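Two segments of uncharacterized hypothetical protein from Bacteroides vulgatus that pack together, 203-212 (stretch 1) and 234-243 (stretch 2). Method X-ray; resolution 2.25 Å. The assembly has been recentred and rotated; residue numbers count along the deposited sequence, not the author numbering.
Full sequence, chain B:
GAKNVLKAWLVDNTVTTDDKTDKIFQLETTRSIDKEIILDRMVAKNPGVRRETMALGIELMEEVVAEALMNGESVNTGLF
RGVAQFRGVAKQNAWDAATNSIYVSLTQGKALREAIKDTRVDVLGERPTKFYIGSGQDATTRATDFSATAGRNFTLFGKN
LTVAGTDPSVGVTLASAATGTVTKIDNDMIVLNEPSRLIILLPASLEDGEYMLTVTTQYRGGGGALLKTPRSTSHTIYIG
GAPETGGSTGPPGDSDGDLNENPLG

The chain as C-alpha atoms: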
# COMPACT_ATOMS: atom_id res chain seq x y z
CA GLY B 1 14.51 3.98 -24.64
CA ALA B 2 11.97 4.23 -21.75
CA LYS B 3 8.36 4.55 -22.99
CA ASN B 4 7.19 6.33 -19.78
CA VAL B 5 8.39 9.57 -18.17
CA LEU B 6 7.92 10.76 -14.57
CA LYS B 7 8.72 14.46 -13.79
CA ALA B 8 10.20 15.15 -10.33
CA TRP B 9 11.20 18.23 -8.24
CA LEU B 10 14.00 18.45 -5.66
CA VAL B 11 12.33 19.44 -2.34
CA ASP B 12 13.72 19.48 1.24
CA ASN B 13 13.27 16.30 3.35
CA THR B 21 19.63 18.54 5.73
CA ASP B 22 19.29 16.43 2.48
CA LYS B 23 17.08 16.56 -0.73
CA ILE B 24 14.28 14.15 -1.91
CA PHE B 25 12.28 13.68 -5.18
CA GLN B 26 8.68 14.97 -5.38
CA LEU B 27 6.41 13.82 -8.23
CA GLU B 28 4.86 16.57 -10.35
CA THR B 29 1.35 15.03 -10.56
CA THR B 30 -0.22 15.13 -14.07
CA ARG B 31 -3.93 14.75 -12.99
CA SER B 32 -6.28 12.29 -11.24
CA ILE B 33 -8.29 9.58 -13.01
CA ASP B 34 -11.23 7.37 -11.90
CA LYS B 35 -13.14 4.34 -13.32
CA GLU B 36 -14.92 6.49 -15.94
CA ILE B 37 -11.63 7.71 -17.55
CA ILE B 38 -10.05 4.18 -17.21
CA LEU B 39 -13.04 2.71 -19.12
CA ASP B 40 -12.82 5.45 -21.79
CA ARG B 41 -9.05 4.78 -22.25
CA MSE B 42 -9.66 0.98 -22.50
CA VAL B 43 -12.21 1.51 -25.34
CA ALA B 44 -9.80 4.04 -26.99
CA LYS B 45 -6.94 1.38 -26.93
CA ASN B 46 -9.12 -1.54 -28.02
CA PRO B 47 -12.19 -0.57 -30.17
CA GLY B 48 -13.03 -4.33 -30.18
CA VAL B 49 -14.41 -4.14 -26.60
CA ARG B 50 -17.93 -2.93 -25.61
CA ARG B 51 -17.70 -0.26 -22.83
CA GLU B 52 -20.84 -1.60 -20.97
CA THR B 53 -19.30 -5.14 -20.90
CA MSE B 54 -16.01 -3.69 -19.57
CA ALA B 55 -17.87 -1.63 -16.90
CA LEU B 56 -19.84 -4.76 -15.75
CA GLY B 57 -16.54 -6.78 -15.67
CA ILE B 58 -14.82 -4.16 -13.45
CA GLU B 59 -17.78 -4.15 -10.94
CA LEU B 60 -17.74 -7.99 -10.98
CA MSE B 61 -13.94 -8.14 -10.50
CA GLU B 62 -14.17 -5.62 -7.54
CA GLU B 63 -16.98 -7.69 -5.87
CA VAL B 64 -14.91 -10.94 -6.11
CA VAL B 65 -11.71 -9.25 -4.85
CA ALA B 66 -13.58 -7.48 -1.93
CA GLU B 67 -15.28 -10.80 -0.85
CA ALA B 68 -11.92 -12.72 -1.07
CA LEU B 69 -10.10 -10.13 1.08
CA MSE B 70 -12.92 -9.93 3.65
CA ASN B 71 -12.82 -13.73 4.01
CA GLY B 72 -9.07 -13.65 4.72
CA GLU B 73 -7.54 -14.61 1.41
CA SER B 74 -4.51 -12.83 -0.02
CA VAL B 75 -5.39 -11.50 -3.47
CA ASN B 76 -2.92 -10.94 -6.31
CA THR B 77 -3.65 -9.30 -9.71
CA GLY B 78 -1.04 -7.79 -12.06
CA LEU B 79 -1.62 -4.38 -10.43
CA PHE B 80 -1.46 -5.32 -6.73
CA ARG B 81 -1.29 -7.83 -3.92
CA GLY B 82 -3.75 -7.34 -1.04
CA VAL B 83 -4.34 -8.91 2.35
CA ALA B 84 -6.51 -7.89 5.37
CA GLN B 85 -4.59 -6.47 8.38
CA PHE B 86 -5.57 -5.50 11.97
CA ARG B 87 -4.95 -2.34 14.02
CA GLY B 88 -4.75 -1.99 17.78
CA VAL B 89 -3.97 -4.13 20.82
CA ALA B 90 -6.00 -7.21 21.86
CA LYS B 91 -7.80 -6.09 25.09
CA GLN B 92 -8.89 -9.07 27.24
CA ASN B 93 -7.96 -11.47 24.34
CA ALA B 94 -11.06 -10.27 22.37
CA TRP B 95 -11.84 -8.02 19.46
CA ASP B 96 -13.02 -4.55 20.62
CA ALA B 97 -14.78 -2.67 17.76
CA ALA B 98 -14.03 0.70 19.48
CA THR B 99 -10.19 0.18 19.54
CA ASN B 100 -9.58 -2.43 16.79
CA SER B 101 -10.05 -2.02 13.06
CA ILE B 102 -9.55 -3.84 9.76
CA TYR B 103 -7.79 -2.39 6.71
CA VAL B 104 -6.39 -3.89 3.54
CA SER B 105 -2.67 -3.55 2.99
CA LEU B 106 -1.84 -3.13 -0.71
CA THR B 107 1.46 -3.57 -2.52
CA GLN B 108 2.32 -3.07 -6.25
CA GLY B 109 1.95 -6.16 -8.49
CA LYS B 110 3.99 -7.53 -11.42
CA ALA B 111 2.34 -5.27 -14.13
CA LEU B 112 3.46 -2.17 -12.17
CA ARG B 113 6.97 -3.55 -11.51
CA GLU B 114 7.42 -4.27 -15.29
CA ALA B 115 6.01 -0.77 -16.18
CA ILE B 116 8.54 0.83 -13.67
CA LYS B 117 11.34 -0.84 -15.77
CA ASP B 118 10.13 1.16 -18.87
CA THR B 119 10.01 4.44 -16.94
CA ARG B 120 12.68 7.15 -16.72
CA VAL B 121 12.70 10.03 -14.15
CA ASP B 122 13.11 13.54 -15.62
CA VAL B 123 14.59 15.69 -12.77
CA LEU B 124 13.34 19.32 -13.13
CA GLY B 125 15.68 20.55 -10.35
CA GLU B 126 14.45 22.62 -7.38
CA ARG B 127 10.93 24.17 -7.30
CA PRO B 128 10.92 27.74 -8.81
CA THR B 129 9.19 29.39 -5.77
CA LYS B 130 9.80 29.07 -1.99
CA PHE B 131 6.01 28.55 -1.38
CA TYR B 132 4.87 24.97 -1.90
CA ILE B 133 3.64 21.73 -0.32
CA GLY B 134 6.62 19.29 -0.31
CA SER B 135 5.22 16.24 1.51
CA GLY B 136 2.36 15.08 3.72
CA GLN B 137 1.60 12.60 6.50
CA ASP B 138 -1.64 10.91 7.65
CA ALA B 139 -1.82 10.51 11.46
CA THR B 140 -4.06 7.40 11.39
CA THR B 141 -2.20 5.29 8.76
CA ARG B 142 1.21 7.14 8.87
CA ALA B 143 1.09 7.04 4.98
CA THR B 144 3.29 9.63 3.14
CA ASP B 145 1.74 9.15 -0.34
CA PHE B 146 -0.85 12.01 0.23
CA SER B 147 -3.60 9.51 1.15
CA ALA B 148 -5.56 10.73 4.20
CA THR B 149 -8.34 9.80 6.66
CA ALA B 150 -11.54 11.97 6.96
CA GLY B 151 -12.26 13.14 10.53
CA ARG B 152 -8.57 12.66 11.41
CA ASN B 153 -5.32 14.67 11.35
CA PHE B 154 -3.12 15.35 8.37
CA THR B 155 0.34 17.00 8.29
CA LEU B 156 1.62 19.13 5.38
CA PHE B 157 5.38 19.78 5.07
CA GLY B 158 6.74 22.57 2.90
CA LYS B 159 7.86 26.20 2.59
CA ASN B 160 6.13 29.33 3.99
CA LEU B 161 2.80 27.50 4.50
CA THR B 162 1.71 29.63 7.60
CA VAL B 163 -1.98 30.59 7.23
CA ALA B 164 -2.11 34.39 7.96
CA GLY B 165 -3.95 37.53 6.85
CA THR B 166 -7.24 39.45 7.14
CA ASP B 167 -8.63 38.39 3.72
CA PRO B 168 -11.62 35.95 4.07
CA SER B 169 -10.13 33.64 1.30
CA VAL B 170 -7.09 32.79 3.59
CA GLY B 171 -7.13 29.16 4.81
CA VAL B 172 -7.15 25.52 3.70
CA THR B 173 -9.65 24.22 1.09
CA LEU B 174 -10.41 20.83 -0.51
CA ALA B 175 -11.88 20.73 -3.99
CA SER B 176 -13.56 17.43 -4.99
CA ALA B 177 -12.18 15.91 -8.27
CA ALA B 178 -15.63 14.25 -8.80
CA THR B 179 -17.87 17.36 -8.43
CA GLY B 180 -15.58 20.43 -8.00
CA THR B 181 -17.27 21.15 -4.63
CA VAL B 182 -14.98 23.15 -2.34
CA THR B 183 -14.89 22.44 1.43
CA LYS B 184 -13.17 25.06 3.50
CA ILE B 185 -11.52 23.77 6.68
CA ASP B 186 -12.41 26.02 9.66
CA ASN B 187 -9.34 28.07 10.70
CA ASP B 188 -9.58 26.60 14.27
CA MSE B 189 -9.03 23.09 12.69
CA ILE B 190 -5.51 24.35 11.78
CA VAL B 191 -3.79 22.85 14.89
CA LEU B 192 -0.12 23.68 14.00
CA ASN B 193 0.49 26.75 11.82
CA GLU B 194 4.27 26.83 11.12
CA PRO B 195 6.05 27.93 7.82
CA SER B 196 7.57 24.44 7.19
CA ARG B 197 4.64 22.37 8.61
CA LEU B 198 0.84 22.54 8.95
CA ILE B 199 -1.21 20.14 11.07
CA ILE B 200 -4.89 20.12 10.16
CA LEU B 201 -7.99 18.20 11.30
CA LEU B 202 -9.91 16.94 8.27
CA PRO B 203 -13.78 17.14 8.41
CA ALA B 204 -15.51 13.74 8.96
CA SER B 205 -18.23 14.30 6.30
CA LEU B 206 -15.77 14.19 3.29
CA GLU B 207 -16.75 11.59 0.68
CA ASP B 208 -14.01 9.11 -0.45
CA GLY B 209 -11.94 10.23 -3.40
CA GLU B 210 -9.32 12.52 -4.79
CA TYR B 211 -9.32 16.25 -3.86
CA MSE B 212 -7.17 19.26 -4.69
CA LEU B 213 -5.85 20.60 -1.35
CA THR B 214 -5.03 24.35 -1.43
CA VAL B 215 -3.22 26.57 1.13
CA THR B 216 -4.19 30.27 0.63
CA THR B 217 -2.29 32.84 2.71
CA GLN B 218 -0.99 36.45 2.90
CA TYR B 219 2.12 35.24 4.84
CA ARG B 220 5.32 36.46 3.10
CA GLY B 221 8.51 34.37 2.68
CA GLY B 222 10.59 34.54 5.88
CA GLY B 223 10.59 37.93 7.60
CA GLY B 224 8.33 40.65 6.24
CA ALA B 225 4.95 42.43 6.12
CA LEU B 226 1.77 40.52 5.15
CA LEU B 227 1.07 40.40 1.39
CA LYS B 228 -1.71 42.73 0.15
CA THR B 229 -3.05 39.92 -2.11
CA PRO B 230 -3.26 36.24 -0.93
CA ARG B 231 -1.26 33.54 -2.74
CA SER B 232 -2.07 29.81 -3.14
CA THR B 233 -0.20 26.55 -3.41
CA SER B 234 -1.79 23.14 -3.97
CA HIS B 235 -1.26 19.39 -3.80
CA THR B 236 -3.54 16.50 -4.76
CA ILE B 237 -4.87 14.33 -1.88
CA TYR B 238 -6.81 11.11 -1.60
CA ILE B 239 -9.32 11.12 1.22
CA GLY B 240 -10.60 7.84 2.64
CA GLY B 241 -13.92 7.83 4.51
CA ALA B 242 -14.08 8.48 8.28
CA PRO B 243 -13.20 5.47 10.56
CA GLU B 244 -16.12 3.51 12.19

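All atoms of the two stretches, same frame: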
# COMPACT_ATOMS: atom_id res chain seq x y z
N PRO B 203 -12.37 17.43 8.06
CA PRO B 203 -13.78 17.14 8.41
C PRO B 203 -14.15 15.66 8.15
O PRO B 203 -13.61 15.03 7.24
CB PRO B 203 -14.60 18.07 7.49
CG PRO B 203 -13.62 19.05 6.95
CD PRO B 203 -12.26 18.42 6.97
N ALA B 204 -15.06 15.13 8.98
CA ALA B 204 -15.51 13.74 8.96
C ALA B 204 -16.46 13.42 7.81
O ALA B 204 -16.50 12.28 7.36
CB ALA B 204 -16.19 13.41 10.29
N SER B 205 -17.20 14.41 7.33
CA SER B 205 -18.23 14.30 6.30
C SER B 205 -17.69 14.19 4.85
O SER B 205 -18.50 14.03 3.93
CB SER B 205 -19.17 15.51 6.38
OG SER B 205 -18.43 16.71 6.32
N LEU B 206 -16.36 14.28 4.63
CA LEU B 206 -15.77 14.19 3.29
C LEU B 206 -15.97 12.81 2.69
O LEU B 206 -15.64 11.80 3.31
CB LEU B 206 -14.27 14.51 3.31
CG LEU B 206 -13.85 15.94 3.64
CD1 LEU B 206 -12.42 15.98 4.10
CD2 LEU B 206 -14.08 16.87 2.46
N GLU B 207 -16.51 12.79 1.47
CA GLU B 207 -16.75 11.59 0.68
C GLU B 207 -15.41 11.09 0.15
O GLU B 207 -14.54 11.91 -0.16
CB GLU B 207 -17.73 11.93 -0.47
CG GLU B 207 -17.98 10.87 -1.53
CD GLU B 207 -18.47 9.48 -1.13
OE1 GLU B 207 -18.86 9.27 0.04
OE2 GLU B 207 -18.44 8.59 -2.01
N ASP B 208 -15.22 9.74 0.08
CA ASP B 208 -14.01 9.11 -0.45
C ASP B 208 -13.67 9.64 -1.84
O ASP B 208 -14.57 9.89 -2.67
CB ASP B 208 -14.13 7.57 -0.54
CG ASP B 208 -14.54 6.87 0.74
OD1 ASP B 208 -15.71 6.99 1.12
OD2 ASP B 208 -13.73 6.10 1.28
N GLY B 209 -12.39 9.79 -2.10
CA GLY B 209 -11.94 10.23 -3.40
C GLY B 209 -10.82 11.22 -3.37
O GLY B 209 -10.37 11.65 -2.30
N GLU B 210 -10.36 11.55 -4.57
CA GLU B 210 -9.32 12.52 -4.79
C GLU B 210 -9.89 13.95 -4.64
O GLU B 210 -11.06 14.22 -4.96
CB GLU B 210 -8.69 12.31 -6.17
CG GLU B 210 -7.22 12.76 -6.20
CD GLU B 210 -6.16 11.85 -5.62
OE1 GLU B 210 -6.45 10.66 -5.37
OE2 GLU B 210 -5.01 12.33 -5.45
N TYR B 211 -9.07 14.83 -4.07
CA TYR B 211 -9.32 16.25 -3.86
C TYR B 211 -8.08 17.05 -4.18
O TYR B 211 -6.97 16.52 -4.07
CB TYR B 211 -9.75 16.57 -2.40
CG TYR B 211 -11.09 16.04 -1.96
CD1 TYR B 211 -11.27 14.68 -1.68
CD2 TYR B 211 -12.17 16.89 -1.74
CE1 TYR B 211 -12.51 14.18 -1.30
CE2 TYR B 211 -13.41 16.40 -1.33
CZ TYR B 211 -13.57 15.04 -1.11
OH TYR B 211 -14.78 14.56 -0.70
N MSE B 212 -8.27 18.32 -4.55
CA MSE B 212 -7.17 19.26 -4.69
C MSE B 212 -7.14 20.05 -3.39
O MSE B 212 -8.14 20.69 -3.04
CB MSE B 212 -7.31 20.14 -5.94
CG MSE B 212 -6.07 21.05 -6.17
SE MSE B 212 -4.41 20.01 -6.42
CE MSE B 212 -4.87 18.86 -7.91
N SER B 234 -0.95 24.32 -4.00
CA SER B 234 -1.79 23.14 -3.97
C SER B 234 -1.02 21.85 -4.04
O SER B 234 0.16 21.82 -4.41
CB SER B 234 -2.75 23.18 -5.16
OG SER B 234 -3.74 24.18 -5.00
N HIS B 235 -1.72 20.76 -3.70
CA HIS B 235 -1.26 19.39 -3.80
C HIS B 235 -2.49 18.50 -3.86
O HIS B 235 -3.46 18.76 -3.15
CB HIS B 235 -0.32 18.98 -2.64
CG HIS B 235 0.49 17.77 -2.99
ND1 HIS B 235 -0.07 16.50 -3.03
CD2 HIS B 235 1.78 17.68 -3.39
CE1 HIS B 235 0.88 15.69 -3.44
NE2 HIS B 235 2.02 16.35 -3.64
N THR B 236 -2.44 17.45 -4.67
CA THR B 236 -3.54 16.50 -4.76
C THR B 236 -3.56 15.63 -3.48
O THR B 236 -2.52 15.44 -2.83
CB THR B 236 -3.42 15.67 -6.04
OG1 THR B 236 -4.68 15.03 -6.28
CG2 THR B 236 -2.27 14.65 -5.99
N ILE B 237 -4.74 15.12 -3.11
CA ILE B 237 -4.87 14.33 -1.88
C ILE B 237 -5.98 13.31 -2.07
O ILE B 237 -7.05 13.63 -2.59
CB ILE B 237 -5.13 15.25 -0.61
CG1 ILE B 237 -5.09 14.46 0.74
CG2 ILE B 237 -6.43 16.04 -0.72
CD1 ILE B 237 -5.01 15.35 2.08
N TYR B 238 -5.74 12.10 -1.60
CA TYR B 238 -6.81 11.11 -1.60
C TYR B 238 -7.39 11.04 -0.20
O TYR B 238 -6.66 10.84 0.78
CB TYR B 238 -6.34 9.74 -2.09
CG TYR B 238 -7.45 8.70 -1.97
CD1 TYR B 238 -8.46 8.62 -2.93
CD2 TYR B 238 -7.49 7.82 -0.89
CE1 TYR B 238 -9.51 7.72 -2.79
CE2 TYR B 238 -8.55 6.92 -0.73
CZ TYR B 238 -9.55 6.86 -1.69
OH TYR B 238 -10.56 5.94 -1.57
N ILE B 239 -8.69 11.20 -0.09
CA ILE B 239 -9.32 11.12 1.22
C ILE B 239 -10.13 9.83 1.31
O ILE B 239 -10.95 9.55 0.43
CB ILE B 239 -10.16 12.39 1.52
CG1 ILE B 239 -9.20 13.63 1.63
CG2 ILE B 239 -11.00 12.20 2.83
CD1 ILE B 239 -9.78 14.95 1.65
N GLY B 240 -9.87 9.06 2.35
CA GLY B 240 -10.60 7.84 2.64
C GLY B 240 -11.61 8.17 3.71
O GLY B 240 -11.29 8.94 4.63
N GLY B 241 -12.82 7.61 3.58
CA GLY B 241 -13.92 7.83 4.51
C GLY B 241 -13.55 7.67 5.97
O GLY B 241 -12.64 6.91 6.31
N ALA B 242 -14.25 8.43 6.83
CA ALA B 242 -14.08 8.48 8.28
C ALA B 242 -14.05 7.07 8.92
O ALA B 242 -14.81 6.20 8.48
CB ALA B 242 -15.20 9.31 8.89
N PRO B 243 -13.19 6.81 9.93
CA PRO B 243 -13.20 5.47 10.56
C PRO B 243 -14.51 5.22 11.35
O PRO B 243 -15.18 6.18 11.79
CB PRO B 243 -11.97 5.47 11.48
CG PRO B 243 -11.61 6.90 11.67
CD PRO B 243 -12.23 7.73 10.58
O HOH W 1 -16.28 10.26 5.77
O HOH W 2 -11.34 4.84 0.93

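This contact is a short antiparallel β-ladder, with one face packed mainly through apolar contacts and the other mixed, centred on an E210-T236 hydrogen bond, extended past its end by an aspartate and a water that hold the adjoining loops together. Strand 209-212 runs against strand 234-240, and the backbone bonds come in two reciprocal pairs. G209 N donates to I239 O (2.9 Å) and I239 N returns to G209 O (2.8 Å); two residues on, Y211 N to I237 O and I237 N to Y211 O are both 2.8 Å. Between these rungs the E210-Y238 pair brings its CA atoms to 4.3 Å, and E210 CA makes a CA-H...O contact with I237 O at 3.4 Å.

Alternation sorts the side chains. Y211, I237 and I239 share one face: I239 CD1 sits over the Y211 ring, 4.1 Å from its centroid, in a CH-pi contact, and also meets L206 CD1 at 3.7 Å. Y211 CB packs on I237 CG2 at 3.8 Å. The tyrosine's polar tip is satisfied within its own stretch, Y211 OH donating to E207 O at 2.7 Å.

On the face of E210, M212, T236 and Y238, T236 OG1 donates to E210 OE2 (2.8 Å), a diagonal bond that answers a buried carboxylate. M212, a selenomethionine, reaches across so that its SE lies 3.5 Å from H235 C.

G209 has phi/psi of 139/176, where a CB would jam against the preceding carbonyl, so the backbone itself calls for glycine. Just before it, D208 receives G241 N at OD2 (2.9 Å), tying the residue just before strand 209-212 to the loop that follows G240; a water bridges D208 OD2 and Y238 OH. Farther out direct bonding gives way to solvent: another water accepts from A242 N and donates to A204 O and L206 O, while A204 CB and A242 CB approach only to 4.4 Å.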